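PDB 6RXD: histidine acid phosphatase from Bifidobacterium longum subsp. infantis, which probably removes phosphates from inositol polyphosphates such as phytate, and from 2,3-bisphosphoglycerate, as a phytase of the MINPP group of histidine acid phosphatases. Local coordinates for residues P185-V193 / A207-Q215. Sequence-based numbering, arbitrary orientation.
Sequences PDTLYFHKV and AYDIANNYQ
Gln-215 reaches across from helix 206-220 and gives an amide N-H to the main chain of His-191, with NE2 of Gln-215 2.6 Å from O of His-191. The bond is short and nearly straight (172°), and the oxygen lies close to the amide plane of Gln-215. A glutamine suits the place because its chain, bent at chi2 (-67°), is long enough to bring a donor to a carbonyl in a turn. CG of Lys-192 rests 3.6 Å from the same NE2, while CD2 of Tyr-214 lies 3.6 Å from O of His-191.

A second polar link runs through a water, which donates to O of Phe-190 (2.9 Å) and to O of Ala-207 (2.7 Å). It ties the turn to a carbonyl of the helix's first turn.

The main chains come nearest where Ala-211 faces Lys-192, its methyl pointing at the turn. CB of Ala-211 sits 3.4 Å from both O of Phe-190 and C of Lys-192, so the small side chain lets the two main chains draw together. Ala-207, one helical turn earlier, likewise offers only a methyl, beside the carboxylate of Asp-186.

Apolar side chains meet at Val-193, whose branched side chain touches both Ala-211 and the ring of Tyr-208. With CG1 anti to the backbone N (chi1 166°), that methyl comes obliquely to the Tyr-208 ring, CG1 to CE1 3.7 Å, while CG2, also close to the ring, reaches CB of Ala-211 and Asn-212.

Farther along, the Tyr-214 hydroxyl bonds to the main-chain O of Glu-356, a residue seen to bind zinc in a crystal structure of this protein, though no zinc is bound to it here. Phe-190 packs on helices 372-386 and 400-410. Helix 206-220 is thus docked, within the histidine phosphatase (branch 2) domain, against a type I beta turn, Tyr-189 to Lys-192, just after short helix 185-188.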
loop_
_atom_site.group_PDB
_atom_site.type_symbol
_atom_site.label_atom_id
_atom_site.label_comp_id
_atom_site.label_asym_id
_atom_site.label_seq_id
_atom_site.Cartn_x
_atom_site.Cartn_y
_atom_site.Cartn_z
ATOM N N PRO A 185 -2.818 13.820 -9.318
ATOM C CA PRO A 185 -3.372 12.489 -9.575
ATOM C C PRO A 185 -2.859 11.866 -10.877
ATOM O O PRO A 185 -3.121 10.684 -11.102
ATOM C CB PRO A 185 -4.882 12.758 -9.652
ATOM C CG PRO A 185 -4.989 14.183 -10.069
ATOM C CD PRO A 185 -3.846 14.873 -9.390
ATOM N N ASP A 186 -2.143 12.621 -11.712
ATOM C CA ASP A 186 -1.562 12.031 -12.912
ATOM C C ASP A 186 -0.394 11.130 -12.551
ATOM O O ASP A 186 -0.117 10.150 -13.236
ATOM C CB ASP A 186 -1.082 13.104 -13.891
ATOM C CG ASP A 186 -2.225 13.887 -14.503
ATOM O OD1 ASP A 186 -3.388 13.475 -14.322
ATOM O OD2 ASP A 186 -1.949 14.907 -15.176
ATOM N N THR A 187 0.289 11.458 -11.466
ATOM C CA THR A 187 1.418 10.621 -11.055
ATOM C C THR A 187 1.098 9.762 -9.841
ATOM O O THR A 187 1.808 8.803 -9.568
ATOM C CB THR A 187 2.673 11.448 -10.738
ATOM O OG1 THR A 187 2.416 12.281 -9.607
ATOM C CG2 THR A 187 3.090 12.314 -11.931
ATOM N N LEU A 188 0.042 10.107 -9.108
ATOM C CA LEU A 188 -0.275 9.392 -7.881
ATOM C C LEU A 188 -1.666 8.752 -7.873
ATOM O O LEU A 188 -2.086 8.184 -6.865
ATOM C CB LEU A 188 -0.116 10.319 -6.672
ATOM C CG LEU A 188 1.259 10.999 -6.551
ATOM C CD1 LEU A 188 1.250 12.039 -5.433
ATOM C CD2 LEU A 188 2.353 9.967 -6.292
ATOM N N TYR A 189 -2.371 8.845 -8.993
ATOM C CA TYR A 189 -3.655 8.162 -9.139
ATOM C C TYR A 189 -3.869 7.855 -10.617
ATOM O O TYR A 189 -4.941 8.101 -11.172
ATOM C CB TYR A 189 -4.785 9.038 -8.597
ATOM C CG TYR A 189 -5.914 8.284 -7.922
ATOM C CD1 TYR A 189 -7.136 8.090 -8.568
ATOM C CD2 TYR A 189 -5.770 7.790 -6.633
ATOM C CE1 TYR A 189 -8.174 7.419 -7.942
ATOM C CE2 TYR A 189 -6.806 7.114 -5.996
ATOM C CZ TYR A 189 -8.003 6.941 -6.656
ATOM O OH TYR A 189 -9.025 6.268 -6.033
ATOM N N PHE A 190 -2.832 7.304 -11.247
ATOM C CA PHE A 190 -2.825 7.087 -12.693
ATOM C C PHE A 190 -3.695 5.920 -13.130
ATOM O O PHE A 190 -3.872 5.690 -14.328
ATOM C CB PHE A 190 -1.383 6.877 -13.199
ATOM C CG PHE A 190 -0.545 5.984 -12.314
ATOM C CD1 PHE A 190 -0.797 4.609 -12.229
ATOM C CD2 PHE A 190 0.496 6.519 -11.575
ATOM C CE1 PHE A 190 -0.023 3.789 -11.399
ATOM C CE2 PHE A 190 1.270 5.708 -10.744
ATOM C CZ PHE A 190 1.009 4.343 -10.662
ATOM N N HIS A 191 -4.247 5.192 -12.165
ATOM C CA HIS A 191 -4.947 3.944 -12.455
ATOM C C HIS A 191 -6.437 4.164 -12.722
ATOM O O HIS A 191 -7.143 3.241 -13.118
ATOM C CB HIS A 191 -4.738 2.940 -11.314
ATOM C CG HIS A 191 -5.233 3.431 -9.986
ATOM N ND1 HIS A 191 -4.625 4.456 -9.297
ATOM C CD2 HIS A 191 -6.302 3.053 -9.248
ATOM C CE1 HIS A 191 -5.293 4.679 -8.172
ATOM N NE2 HIS A 191 -6.315 3.844 -8.123
ATOM N N LYS A 192 -6.911 5.389 -12.515
ATOM C CA LYS A 192 -8.339 5.690 -12.706
ATOM C C LYS A 192 -8.552 7.010 -13.391
ATOM O O LYS A 192 -7.764 7.939 -13.226
ATOM C CB LYS A 192 -9.074 5.718 -11.365
ATOM C CG LYS A 192 -9.425 4.350 -10.836
ATOM C CD LYS A 192 -10.168 4.444 -9.521
ATOM C CE LYS A 192 -10.538 3.061 -9.012
ATOM N NZ LYS A 192 -10.876 3.086 -7.562
ATOM N N VAL A 193 -9.642 7.104 -14.146
ATOM C CA VAL A 193 -9.998 8.359 -14.790
ATOM C C VAL A 193 -10.506 9.352 -13.754
ATOM O O VAL A 193 -10.189 10.545 -13.805
ATOM C CB VAL A 193 -11.043 8.135 -15.901
ATOM C CG1 VAL A 193 -11.672 9.463 -16.345
ATOM C CG2 VAL A 193 -10.405 7.423 -17.089
ATOM N N ALA A 207 -2.791 11.170 -19.702
ATOM C CA ALA A 207 -3.239 10.645 -18.413
ATOM C C ALA A 207 -4.578 9.916 -18.546
ATOM O O ALA A 207 -4.768 8.843 -17.971
ATOM C CB ALA A 207 -3.325 11.751 -17.373
ATOM N N TYR A 208 -5.496 10.488 -19.320
ATOM C CA TYR A 208 -6.801 9.865 -19.505
ATOM C C TYR A 208 -6.679 8.498 -20.170
ATOM O O TYR A 208 -7.288 7.527 -19.717
ATOM C CB TYR A 208 -7.710 10.771 -20.339
ATOM C CG TYR A 208 -9.074 10.166 -20.609
ATOM C CD1 TYR A 208 -10.127 10.372 -19.733
ATOM C CD2 TYR A 208 -9.303 9.392 -21.736
ATOM C CE1 TYR A 208 -11.377 9.823 -19.970
ATOM C CE2 TYR A 208 -10.553 8.833 -21.981
ATOM C CZ TYR A 208 -11.581 9.058 -21.098
ATOM O OH TYR A 208 -12.823 8.507 -21.342
ATOM N N ASP A 209 -5.902 8.424 -21.251
ATOM C CA ASP A 209 -5.781 7.181 -22.003
ATOM C C ASP A 209 -5.117 6.091 -21.174
ATOM O O ASP A 209 -5.516 4.931 -21.227
ATOM C CB ASP A 209 -5.009 7.404 -23.307
ATOM C CG ASP A 209 -5.880 8.015 -24.401
ATOM O OD1 ASP A 209 -7.117 7.823 -24.366
ATOM O OD2 ASP A 209 -5.327 8.693 -25.291
ATOM N N ILE A 210 -4.101 6.469 -20.407
ATOM C CA ILE A 210 -3.413 5.508 -19.548
ATOM C C ILE A 210 -4.393 4.847 -18.589
ATOM O O ILE A 210 -4.440 3.625 -18.480
ATOM C CB ILE A 210 -2.281 6.182 -18.759
ATOM C CG1 ILE A 210 -1.120 6.518 -19.702
ATOM C CG2 ILE A 210 -1.790 5.279 -17.616
ATOM C CD1 ILE A 210 -0.044 7.358 -19.074
ATOM N N ALA A 211 -5.202 5.659 -17.917
ATOM C CA ALA A 211 -6.155 5.149 -16.943
ATOM C C ALA A 211 -7.298 4.395 -17.608
ATOM O O ALA A 211 -7.681 3.317 -17.160
ATOM C CB ALA A 211 -6.698 6.281 -16.101
ATOM N N ASN A 212 -7.860 4.974 -18.669
ATOM C CA ASN A 212 -9.001 4.369 -19.340
ATOM C C ASN A 212 -8.664 3.034 -20.011
ATOM O O ASN A 212 -9.416 2.059 -19.881
ATOM C CB ASN A 212 -9.576 5.339 -20.374
ATOM C CG ASN A 212 -10.956 4.935 -20.844
ATOM O OD1 ASN A 212 -11.845 4.683 -20.040
ATOM N ND2 ASN A 212 -11.134 4.859 -22.155
ATOM N N ASN A 213 -7.548 2.996 -20.734
ATOM C CA ASN A 213 -7.126 1.756 -21.381
ATOM C C ASN A 213 -6.853 0.674 -20.341
ATOM O O ASN A 213 -7.190 -0.486 -20.548
ATOM C CB ASN A 213 -5.902 1.968 -22.268
ATOM C CG ASN A 213 -6.188 2.884 -23.448
ATOM O OD1 ASN A 213 -7.343 3.212 -23.716
ATOM N ND2 ASN A 213 -5.140 3.305 -24.145
ATOM N N TYR A 214 -6.280 1.062 -19.205
ATOM C CA TYR A 214 -6.024 0.092 -18.143
ATOM C C TYR A 214 -7.318 -0.462 -17.533
ATOM O O TYR A 214 -7.454 -1.675 -17.360
ATOM C CB TYR A 214 -5.121 0.694 -17.054
ATOM C CG TYR A 214 -5.132 -0.105 -15.763
ATOM C CD1 TYR A 214 -4.330 -1.233 -15.609
ATOM C CD2 TYR A 214 -5.950 0.269 -14.700
ATOM C CE1 TYR A 214 -4.344 -1.973 -14.419
ATOM C CE2 TYR A 214 -5.986 -0.462 -13.528
ATOM C CZ TYR A 214 -5.180 -1.584 -13.393
ATOM O OH TYR A 214 -5.225 -2.306 -12.225
ATOM N N GLN A 215 -8.264 0.410 -17.202
ATOM C CA GLN A 215 -9.525 -0.065 -16.628
ATOM C C GLN A 215 -10.279 -0.973 -17.602
ATOM O O GLN A 215 -10.843 -1.993 -17.194
ATOM C CB GLN A 215 -10.403 1.107 -16.172
ATOM C CG GLN A 215 -9.836 1.854 -14.962
ATOM C CD GLN A 215 -9.837 1.016 -13.697
ATOM O OE1 GLN A 215 -10.625 0.078 -13.564
ATOM N NE2 GLN A 215 -8.956 1.352 -12.758
HETATM O O HOH W 1 -3.369 8.139 -15.771
#